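Local coordinates for protein sucrose 6(F)-phosphate phosphorylase (PDB 6S9V) that is a bacterial phosphorylase of the alpha-amylase family, built around a TIM-barrel catalytic domain, at residues I207-V213 / I247-V253; F49-I54 / M87-D92; W81-K85 / T199-V205. All blocks are in the same frame, centred on the assembly; numbering follows the deposited sequence.

Contact 1. Residues I207-V213 / I247-V253; sequences IVRLDAV and IELLLEV
Glu-252, with chi1 in t, lays its CB over one face of the Arg-209 guanidinium and turns its carboxylate toward the end of the neighbouring strand. There Glu-252 OE1 accepts a hydrogen bond from Ala-212 N (2.8 Å) and lies 3.5 Å from Arg-209 NH2, too far out of the guanidinium plane for more than charge attraction. Arg-209, extended with chi1 to chi3 all t, also pairs through NH1 with Asp-211 OD1 (3.2 Å), though its strongest partner is Asp-96; its charge offsets the close approach of Asp-211 OD1 to Glu-252 OE1 (3.4 Å). Strands 207-210 and 248-251 run parallel, axes 4.6 Å apart at -30°, with Ile-207 opposite Glu-248, Val-208 opposite Leu-249, Arg-209 opposite Leu-250 and Leu-210 opposite Leu-251. The backbone ladder is Val-208 N to Glu-248 O (2.9 Å), Leu-250 N to Val-208 O (2.8 Å), Leu-210 N to Leu-250 O (2.9 Å) and a weak Glu-252 N to Leu-210 O (3.5 Å), after which Leu-210 to Val-213 form a type II turn. Carboxylates at these strand ends are characteristic of active sites in the alpha-amylase family, and Asp-211 hydrogen-bonds a bound BTB molecule. Arg-209 and Leu-250 face the barrel interior with Leu-94 of strand 92-97, while Val-208 and Leu-249 pack outward against Phe-197 of helix 187-202, and Leu-251 meets Leu-235 of helix 230-244.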
loop_
_atom_site.group_PDB
_atom_site.type_symbol
_atom_site.label_atom_id
_atom_site.label_comp_id
_atom_site.label_asym_id
_atom_site.label_seq_id
_atom_site.Cartn_x
_atom_site.Cartn_y
_atom_site.Cartn_z
ATOM N N ILE A 207 -0.698 -13.726 0.973
ATOM C CA ILE A 207 -0.216 -12.647 0.127
ATOM C C ILE A 207 0.811 -11.843 0.905
ATOM O O ILE A 207 0.610 -11.542 2.086
ATOM C CB ILE A 207 -1.372 -11.743 -0.353
ATOM C CG1 ILE A 207 -2.506 -12.595 -0.930
ATOM C CG2 ILE A 207 -0.869 -10.743 -1.372
ATOM C CD1 ILE A 207 -3.750 -11.794 -1.275
ATOM N N VAL A 208 1.908 -11.490 0.247
ATOM C CA VAL A 208 2.981 -10.753 0.904
ATOM C C VAL A 208 3.271 -9.502 0.092
ATOM O O VAL A 208 3.580 -9.583 -1.105
ATOM C CB VAL A 208 4.251 -11.595 1.082
ATOM C CG1 VAL A 208 5.424 -10.719 1.507
ATOM C CG2 VAL A 208 4.013 -12.670 2.134
ATOM N N ARG A 209 3.195 -8.352 0.750
ATOM C CA ARG A 209 3.523 -7.072 0.150
ATOM C C ARG A 209 5.020 -6.834 0.290
ATOM O O ARG A 209 5.564 -6.898 1.397
ATOM C CB ARG A 209 2.735 -5.965 0.855
ATOM C CG ARG A 209 3.051 -4.522 0.447
ATOM C CD ARG A 209 2.211 -3.578 1.320
ATOM N NE ARG A 209 2.310 -2.162 0.963
ATOM C CZ ARG A 209 3.305 -1.356 1.327
ATOM N NH1 ARG A 209 4.325 -1.827 2.043
ATOM N NH2 ARG A 209 3.283 -0.079 0.965
ATOM N N LEU A 210 5.684 -6.560 -0.829
ATOM C CA LEU A 210 7.113 -6.258 -0.827
ATOM C C LEU A 210 7.288 -4.756 -0.647
ATOM O O LEU A 210 7.215 -3.984 -1.607
ATOM C CB LEU A 210 7.766 -6.743 -2.114
ATOM C CG LEU A 210 7.713 -8.250 -2.377
ATOM C CD1 LEU A 210 8.645 -8.606 -3.507
ATOM C CD2 LEU A 210 8.065 -9.065 -1.140
ATOM N N ASP A 211 7.559 -4.346 0.587
ATOM C CA ASP A 211 7.706 -2.936 0.907
ATOM C C ASP A 211 8.977 -2.369 0.280
ATOM O O ASP A 211 10.048 -2.974 0.368
ATOM C CB ASP A 211 7.750 -2.761 2.424
ATOM C CG ASP A 211 8.040 -1.334 2.836
ATOM O OD1 ASP A 211 7.187 -0.460 2.583
ATOM O OD2 ASP A 211 9.114 -1.084 3.423
ATOM N N ALA A 212 8.851 -1.203 -0.355
ATOM C CA ALA A 212 10.001 -0.452 -0.850
ATOM C C ALA A 212 10.878 -1.309 -1.759
ATOM O O ALA A 212 12.092 -1.131 -1.820
ATOM C CB ALA A 212 10.824 0.116 0.313
ATOM N N VAL A 213 10.262 -2.233 -2.501
ATOM C CA VAL A 213 11.052 -3.162 -3.303
ATOM C C VAL A 213 11.868 -2.417 -4.354
ATOM O O VAL A 213 12.961 -2.860 -4.734
ATOM C CB VAL A 213 10.134 -4.227 -3.940
ATOM C CG1 VAL A 213 9.209 -3.608 -4.978
ATOM C CG2 VAL A 213 10.976 -5.355 -4.551
ATOM N N ILE A 247 2.555 -18.522 -1.495
ATOM C CA ILE A 247 2.390 -17.084 -1.293
ATOM C C ILE A 247 2.468 -16.362 -2.634
ATOM O O ILE A 247 3.365 -16.631 -3.442
ATOM C CB ILE A 247 3.450 -16.544 -0.314
ATOM C CG1 ILE A 247 3.249 -17.172 1.065
ATOM C CG2 ILE A 247 3.364 -15.029 -0.221
ATOM C CD1 ILE A 247 4.326 -16.814 2.080
ATOM N N GLU A 248 1.539 -15.435 -2.859
ATOM C CA GLU A 248 1.606 -14.511 -3.987
ATOM C C GLU A 248 2.221 -13.196 -3.510
ATOM O O GLU A 248 1.987 -12.779 -2.374
ATOM C CB GLU A 248 0.219 -14.239 -4.569
ATOM C CG GLU A 248 -0.502 -15.455 -5.147
ATOM C CD GLU A 248 -0.221 -15.682 -6.629
ATOM O OE1 GLU A 248 0.560 -14.908 -7.229
ATOM O OE2 GLU A 248 -0.792 -16.644 -7.190
ATOM N N LEU A 249 3.014 -12.558 -4.369
ATOM C CA LEU A 249 3.685 -11.307 -4.029
ATOM C C LEU A 249 2.915 -10.121 -4.597
ATOM O O LEU A 249 2.446 -10.158 -5.737
ATOM C CB LEU A 249 5.121 -11.277 -4.562
ATOM C CG LEU A 249 6.076 -12.351 -4.025
ATOM C CD1 LEU A 249 7.478 -12.154 -4.585
ATOM C CD2 LEU A 249 6.112 -12.373 -2.509
ATOM N N LEU A 250 2.789 -9.070 -3.786
ATOM C CA LEU A 250 2.203 -7.793 -4.190
ATOM C C LEU A 250 3.302 -6.745 -4.068
ATOM O O LEU A 250 3.791 -6.478 -2.965
ATOM C CB LEU A 250 0.999 -7.449 -3.311
ATOM C CG LEU A 250 0.333 -6.086 -3.455
ATOM C CD1 LEU A 250 -0.027 -5.757 -4.890
ATOM C CD2 LEU A 250 -0.905 -6.059 -2.558
ATOM N N LEU A 251 3.736 -6.198 -5.199
ATOM C CA LEU A 251 4.846 -5.254 -5.219
ATOM C C LEU A 251 4.340 -3.835 -5.012
ATOM O O LEU A 251 3.385 -3.410 -5.663
ATOM C CB LEU A 251 5.619 -5.338 -6.534
ATOM C CG LEU A 251 6.384 -6.631 -6.806
ATOM C CD1 LEU A 251 5.536 -7.876 -6.717
ATOM C CD2 LEU A 251 7.057 -6.519 -8.184
ATOM N N GLU A 252 4.995 -3.105 -4.111
ATOM C CA GLU A 252 4.706 -1.693 -3.882
ATOM C C GLU A 252 5.784 -0.860 -4.557
ATOM O O GLU A 252 6.922 -0.815 -4.085
ATOM C CB GLU A 252 4.654 -1.369 -2.394
ATOM C CG GLU A 252 4.491 0.128 -2.114
ATOM C CD GLU A 252 5.742 0.775 -1.525
ATOM O OE1 GLU A 252 6.390 0.167 -0.656
ATOM O OE2 GLU A 252 6.091 1.896 -1.957
ATOM N N VAL A 253 5.421 -0.192 -5.649
ATOM C CA VAL A 253 6.355 0.612 -6.427
ATOM C C VAL A 253 5.650 1.921 -6.760
ATOM O O VAL A 253 4.650 1.922 -7.486
ATOM C CB VAL A 253 6.810 -0.096 -7.714
ATOM C CG1 VAL A 253 7.738 0.791 -8.556
ATOM C CG2 VAL A 253 7.506 -1.406 -7.377
#

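Contact 2. Residues F49-I54 / M87-D92; sequences FGGVHI and MAENFD. With SO4 (sulfate ion), chain E.
At Gly-51 the two segments come unusually close: its CA lies 4.0 Å from Asp-92 CA and 3.0 Å from Asp-92 O, and a CB on Gly-51 would clash with that carbonyl. Gly-51 is extended (phi/psi -157/164) and forms a parallel bridge with Asp-92, flanked by hydrogen bonds from Asp-92 N to Gly-50 O (2.9 Å) and from Val-52 N to Asp-92 O (2.7 Å). Before the bridge, Met-87 O accepts both Asn-90 N and Phe-91 N at 2.9 Å. Phe-91, chi1 m, points at strand 51-54: its CG is 4.0 Å from Val-52 CG2, and its ring edge meets the backbone, with CE1 3.2 Å from Phe-49 O. A water joins Phe-49 O (2.7 Å) to Asn-90 O (3.0 Å). Met-87, with chi1 and chi2 both t, extends SD to Ile-54 CD1 (3.7 Å) and Val-52 CB (4.2 Å). This is the close of a beta-alpha-beta unit in the TIM barrel, strand 92-97 settling beside 51-54. His-53 points the other way, into the barrel, where ND1 donates to sulfate O3 (2.8 Å) and NE2 pairs with Asp-96. The chemistry is thus divided across the strand: apolar contacts join it to Met-87 of the helix and Phe-91 of the following loop, while inside, His-53 and His-309 hold a sulfate, probably from the crystallisation liquor, consistent with a site able to accept an anion.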
loop_
_atom_site.group_PDB
_atom_site.type_symbol
_atom_site.label_atom_id
_atom_site.label_comp_id
_atom_site.label_asym_id
_atom_site.label_seq_id
_atom_site.Cartn_x
_atom_site.Cartn_y
_atom_site.Cartn_z
ATOM N N PHE A 49 -15.493 -8.176 4.592
ATOM C CA PHE A 49 -14.144 -8.316 4.063
ATOM C C PHE A 49 -13.835 -9.778 3.772
ATOM O O PHE A 49 -14.195 -10.670 4.547
ATOM C CB PHE A 49 -13.108 -7.748 5.022
ATOM C CG PHE A 49 -13.313 -6.300 5.311
ATOM C CD1 PHE A 49 -13.192 -5.363 4.304
ATOM C CD2 PHE A 49 -13.638 -5.875 6.582
ATOM C CE1 PHE A 49 -13.399 -4.024 4.558
ATOM C CE2 PHE A 49 -13.833 -4.539 6.839
ATOM C CZ PHE A 49 -13.717 -3.618 5.830
ATOM N N GLY A 50 -13.179 -10.010 2.639
ATOM C CA GLY A 50 -12.667 -11.326 2.307
ATOM C C GLY A 50 -11.211 -11.485 2.689
ATOM O O GLY A 50 -10.676 -12.602 2.686
ATOM N N GLY A 51 -10.549 -10.369 2.993
ATOM C CA GLY A 51 -9.149 -10.391 3.372
ATOM C C GLY A 51 -8.798 -9.161 4.182
ATOM O O GLY A 51 -9.537 -8.175 4.192
ATOM N N VAL A 52 -7.648 -9.225 4.851
ATOM C CA VAL A 52 -7.169 -8.133 5.702
ATOM C C VAL A 52 -5.669 -7.986 5.483
ATOM O O VAL A 52 -4.916 -8.954 5.654
ATOM C CB VAL A 52 -7.451 -8.383 7.195
ATOM C CG1 VAL A 52 -6.930 -7.204 8.042
ATOM C CG2 VAL A 52 -8.932 -8.632 7.450
ATOM N N HIS A 53 -5.237 -6.784 5.089
ATOM C CA HIS A 53 -3.835 -6.402 5.149
ATOM C C HIS A 53 -3.590 -5.822 6.537
ATOM O O HIS A 53 -4.091 -4.739 6.855
ATOM C CB HIS A 53 -3.470 -5.392 4.070
ATOM C CG HIS A 53 -2.059 -4.894 4.161
ATOM N ND1 HIS A 53 -1.620 -3.778 3.483
ATOM C CD2 HIS A 53 -0.984 -5.368 4.837
ATOM C CE1 HIS A 53 -0.342 -3.576 3.747
ATOM N NE2 HIS A 53 0.067 -4.526 4.570
ATOM N N ILE A 54 -2.868 -6.565 7.365
ATOM C CA ILE A 54 -2.420 -6.094 8.668
ATOM C C ILE A 54 -1.075 -5.414 8.463
ATOM O O ILE A 54 -0.089 -6.071 8.120
ATOM C CB ILE A 54 -2.292 -7.242 9.674
ATOM C CG1 ILE A 54 -3.600 -8.005 9.818
ATOM C CG2 ILE A 54 -1.849 -6.697 11.040
ATOM C CD1 ILE A 54 -3.443 -9.297 10.610
ATOM N N MET A 87 -7.189 -15.461 12.485
ATOM C CA MET A 87 -7.785 -14.563 11.502
ATOM C C MET A 87 -7.714 -15.167 10.103
ATOM O O MET A 87 -8.645 -15.016 9.303
ATOM C CB MET A 87 -7.084 -13.202 11.544
ATOM C CG MET A 87 -7.812 -12.083 10.790
ATOM S SD MET A 87 -6.952 -10.476 10.833
ATOM C CE MET A 87 -6.841 -10.284 12.606
ATOM N N ALA A 88 -6.610 -15.852 9.790
ATOM C CA ALA A 88 -6.461 -16.477 8.480
ATOM C C ALA A 88 -7.479 -17.586 8.249
ATOM O O ALA A 88 -7.714 -17.976 7.100
ATOM C CB ALA A 88 -5.046 -17.030 8.327
ATOM N N GLU A 89 -8.104 -18.094 9.306
ATOM C CA GLU A 89 -9.166 -19.070 9.118
ATOM C C GLU A 89 -10.414 -18.439 8.518
ATOM O O GLU A 89 -11.218 -19.145 7.904
ATOM C CB GLU A 89 -9.511 -19.725 10.455
ATOM C CG GLU A 89 -8.390 -20.554 11.057
ATOM C CD GLU A 89 -8.696 -21.012 12.479
ATOM O OE1 GLU A 89 -9.398 -20.279 13.212
ATOM O OE2 GLU A 89 -8.261 -22.124 12.850
ATOM N N ASN A 90 -10.578 -17.123 8.658
ATOM C CA ASN A 90 -11.767 -16.432 8.193
ATOM C C ASN A 90 -11.505 -15.404 7.100
ATOM O O ASN A 90 -12.451 -15.028 6.396
ATOM C CB ASN A 90 -12.439 -15.714 9.374
ATOM C CG ASN A 90 -12.699 -16.639 10.549
ATOM O OD1 ASN A 90 -12.133 -16.456 11.632
ATOM N ND2 ASN A 90 -13.526 -17.649 10.338
ATOM N N PHE A 91 -10.265 -14.944 6.939
ATOM C CA PHE A 91 -9.903 -13.905 5.987
ATOM C C PHE A 91 -8.585 -14.264 5.318
ATOM O O PHE A 91 -7.717 -14.872 5.939
ATOM C CB PHE A 91 -9.755 -12.536 6.684
ATOM C CG PHE A 91 -10.971 -12.120 7.462
ATOM C CD1 PHE A 91 -12.014 -11.466 6.840
ATOM C CD2 PHE A 91 -11.067 -12.390 8.820
ATOM C CE1 PHE A 91 -13.145 -11.089 7.554
ATOM C CE2 PHE A 91 -12.187 -12.014 9.541
ATOM C CZ PHE A 91 -13.228 -11.362 8.907
ATOM N N ASP A 92 -8.425 -13.859 4.055
ATOM C CA ASP A 92 -7.105 -13.879 3.428
ATOM C C ASP A 92 -6.216 -12.851 4.118
ATOM O O ASP A 92 -6.584 -11.675 4.200
ATOM C CB ASP A 92 -7.169 -13.556 1.940
ATOM C CG ASP A 92 -7.851 -14.629 1.118
ATOM O OD1 ASP A 92 -7.922 -15.790 1.564
ATOM O OD2 ASP A 92 -8.261 -14.305 -0.019
HETATM S S SO4 E . -1.285 -0.349 1.998
HETATM O O1 SO4 E . -1.212 0.305 0.693
HETATM O O2 SO4 E . 0.049 -0.809 2.368
HETATM O O3 SO4 E . -2.198 -1.487 1.923
HETATM O O4 SO4 E . -1.780 0.575 3.004
HETATM O O HOH W 1 -14.547 -13.324 5.035
#

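Contact 3. Residues W81-K85 / T199-V205; sequences WYDIK and TFSNFGV
Trp-81 starts this helical segment and points its side chain at the end of helix 187-202, with chi1 at -97°, between wells. Its five-membered ring makes an offset stack with Phe-203, centroids 4.3 Å apart and planes at 9°, while Trp-81 CB sits 3.6 Å from the centroid of the Phe-203 ring in a CH-pi contact. Farther along the indole, Trp-81 CH2 reaches Phe-200 CD1 (3.5 Å), CZ2 meets Thr-199 CG2 (3.8 Å), and NE1 turns elsewhere, to the carbonyl of Tyr-71. Tyr-82, chi1 m, offers its ring face to the edge of Phe-203, centroids 5.6 Å apart and planes at 83°, so that Phe-203 (chi1 m) is stacked by one face on Trp-81 and turns an edge to Tyr-82. One helical turn after Trp-81, Ile-84 CG2 touches Val-205 CG2 (4.3 Å). Lys-85 brings CA to 3.4 Å from Phe-203 O, a CA-H...O contact, and sends its all-t side chain outward; a water accepts from Lys-85 NZ (2.7 Å) and donates weakly to Asn-202 OD1 (3.5 Å). No direct hydrogen bond joins the segments. Helix 187-202 ends in a Schellman motif, Val-205 N to Phe-200 O (3.1 Å) and Gly-204 N to Ser-201 O (3.2 Å), with Gly-204 at positive phi as C-prime. An aromatic cluster at this helix terminus thus packs two helices of the outer layer of a TIM barrel together, over Leu-95 of strand 92-97.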
loop_
_atom_site.group_PDB
_atom_site.type_symbol
_atom_site.label_atom_id
_atom_site.label_comp_id
_atom_site.label_asym_id
_atom_site.label_seq_id
_atom_site.Cartn_x
_atom_site.Cartn_y
_atom_site.Cartn_z
ATOM N N TRP A 81 1.433 -14.776 16.935
ATOM C CA TRP A 81 1.256 -15.375 15.619
ATOM C C TRP A 81 -0.028 -16.194 15.545
ATOM O O TRP A 81 -0.600 -16.353 14.462
ATOM C CB TRP A 81 2.464 -16.242 15.288
ATOM C CG TRP A 81 3.496 -15.571 14.440
ATOM C CD1 TRP A 81 4.802 -15.356 14.757
ATOM C CD2 TRP A 81 3.305 -15.031 13.130
ATOM N NE1 TRP A 81 5.445 -14.727 13.720
ATOM C CE2 TRP A 81 4.542 -14.506 12.711
ATOM C CE3 TRP A 81 2.206 -14.937 12.273
ATOM C CZ2 TRP A 81 4.714 -13.906 11.471
ATOM C CZ3 TRP A 81 2.377 -14.356 11.033
ATOM C CH2 TRP A 81 3.620 -13.828 10.651
ATOM N N TYR A 82 -0.486 -16.741 16.674
ATOM C CA TYR A 82 -1.730 -17.514 16.663
ATOM C C TYR A 82 -2.955 -16.626 16.462
ATOM O O TYR A 82 -3.975 -17.094 15.941
ATOM C CB TYR A 82 -1.831 -18.334 17.940
ATOM C CG TYR A 82 -0.735 -19.362 17.980
ATOM C CD1 TYR A 82 -0.865 -20.564 17.299
ATOM C CD2 TYR A 82 0.455 -19.111 18.648
ATOM C CE1 TYR A 82 0.145 -21.501 17.311
ATOM C CE2 TYR A 82 1.470 -20.041 18.665
ATOM C CZ TYR A 82 1.310 -21.234 17.993
ATOM O OH TYR A 82 2.320 -22.165 18.008
ATOM N N ASP A 83 -2.887 -15.356 16.868
ATOM C CA ASP A 83 -3.951 -14.416 16.519
ATOM C C ASP A 83 -4.061 -14.250 15.007
ATOM O O ASP A 83 -5.170 -14.121 14.463
ATOM C CB ASP A 83 -3.697 -13.064 17.187
ATOM C CG ASP A 83 -3.773 -13.138 18.705
ATOM O OD1 ASP A 83 -4.586 -13.932 19.227
ATOM O OD2 ASP A 83 -3.005 -12.420 19.371
ATOM N N ILE A 84 -2.918 -14.221 14.312
ATOM C CA ILE A 84 -2.916 -14.132 12.852
ATOM C C ILE A 84 -3.477 -15.411 12.242
ATOM O O ILE A 84 -4.275 -15.383 11.295
ATOM C CB ILE A 84 -1.487 -13.860 12.342
ATOM C CG1 ILE A 84 -0.911 -12.584 12.958
ATOM C CG2 ILE A 84 -1.454 -13.785 10.814
ATOM C CD1 ILE A 84 -1.469 -11.328 12.411
ATOM N N LYS A 85 -3.022 -16.556 12.744
ATOM C CA LYS A 85 -3.496 -17.840 12.244
ATOM C C LYS A 85 -5.008 -17.949 12.371
ATOM O O LYS A 85 -5.682 -18.426 11.452
ATOM C CB LYS A 85 -2.809 -18.969 13.004
ATOM C CG LYS A 85 -3.135 -20.370 12.502
ATOM C CD LYS A 85 -2.450 -21.408 13.375
ATOM C CE LYS A 85 -2.614 -22.817 12.833
ATOM N NZ LYS A 85 -1.891 -23.801 13.688
ATOM N N THR A 199 7.865 -18.798 7.805
ATOM C CA THR A 199 7.109 -18.401 8.990
ATOM C C THR A 199 5.715 -17.916 8.613
ATOM O O THR A 199 4.712 -18.362 9.186
ATOM C CB THR A 199 7.883 -17.320 9.740
ATOM O OG1 THR A 199 9.142 -17.859 10.171
ATOM C CG2 THR A 199 7.092 -16.819 10.946
ATOM N N PHE A 200 5.636 -17.004 7.638
ATOM C CA PHE A 200 4.346 -16.500 7.178
ATOM C C PHE A 200 3.443 -17.647 6.743
ATOM O O PHE A 200 2.279 -17.729 7.147
ATOM C CB PHE A 200 4.532 -15.526 6.009
ATOM C CG PHE A 200 5.038 -14.139 6.405
ATOM C CD1 PHE A 200 5.458 -13.871 7.690
ATOM C CD2 PHE A 200 5.076 -13.110 5.469
ATOM C CE1 PHE A 200 5.911 -12.617 8.035
ATOM C CE2 PHE A 200 5.525 -11.834 5.819
ATOM C CZ PHE A 200 5.939 -11.594 7.096
ATOM N N SER A 201 3.965 -18.531 5.893
ATOM C CA SER A 201 3.166 -19.640 5.385
ATOM C C SER A 201 2.691 -20.537 6.517
ATOM O O SER A 201 1.587 -21.095 6.458
ATOM C CB SER A 201 3.990 -20.446 4.380
ATOM O OG SER A 201 3.269 -21.569 3.924
ATOM N N ASN A 202 3.532 -20.723 7.536
ATOM C CA ASN A 202 3.176 -21.581 8.656
ATOM C C ASN A 202 1.923 -21.088 9.372
ATOM O O ASN A 202 1.190 -21.890 9.961
ATOM C CB ASN A 202 4.356 -21.656 9.628
ATOM C CG ASN A 202 4.089 -22.575 10.797
ATOM O OD1 ASN A 202 3.761 -22.123 11.896
ATOM N ND2 ASN A 202 4.232 -23.875 10.571
ATOM N N PHE A 203 1.666 -19.782 9.353
ATOM C CA PHE A 203 0.523 -19.217 10.062
ATOM C C PHE A 203 -0.583 -18.745 9.123
ATOM O O PHE A 203 -1.426 -17.936 9.522
ATOM C CB PHE A 203 0.999 -18.095 10.983
ATOM C CG PHE A 203 1.918 -18.577 12.070
ATOM C CD1 PHE A 203 1.420 -19.307 13.136
ATOM C CD2 PHE A 203 3.277 -18.314 12.021
ATOM C CE1 PHE A 203 2.260 -19.773 14.139
ATOM C CE2 PHE A 203 4.125 -18.768 13.021
ATOM C CZ PHE A 203 3.614 -19.497 14.081
ATOM N N GLY A 204 -0.603 -19.239 7.885
ATOM C CA GLY A 204 -1.742 -19.043 7.012
ATOM C C GLY A 204 -1.705 -17.833 6.108
ATOM O O GLY A 204 -2.691 -17.582 5.411
ATOM N N VAL A 205 -0.578 -17.115 6.053
ATOM C CA VAL A 205 -0.477 -15.905 5.243
ATOM C C VAL A 205 -0.369 -16.284 3.774
ATOM O O VAL A 205 0.454 -17.124 3.393
ATOM C CB VAL A 205 0.737 -15.072 5.685
ATOM C CG1 VAL A 205 0.914 -13.852 4.785
ATOM C CG2 VAL A 205 0.585 -14.659 7.126
HETATM O O HOH W 2 0.767 -23.326 13.250
#

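From the N terminus, strand 51-54 opens contact 2, and helix 81-88 then supplies residues to both contacts 2 and 3. Contact 2 closes first, at 87-92, as the chain re-enters the barrel at Asp-92; contact 3 closes only at 199-205, after a much longer excursion, so the two loops cross. They meet where Ile-54 CD1 lies 3.4 Å from Ile-84 CD1. Contact 1 follows in series: strand 207-210 comes directly after helix 187-202, and helix 230-244 leads to strand 248-251. Val-208 CG2, 3.5 Å from Phe-200 CD2, ties it to contact 3; Arg-209 CD, 3.5 Å from His-53 CE1, joins it to contact 2 inside the barrel, past strand 92-97.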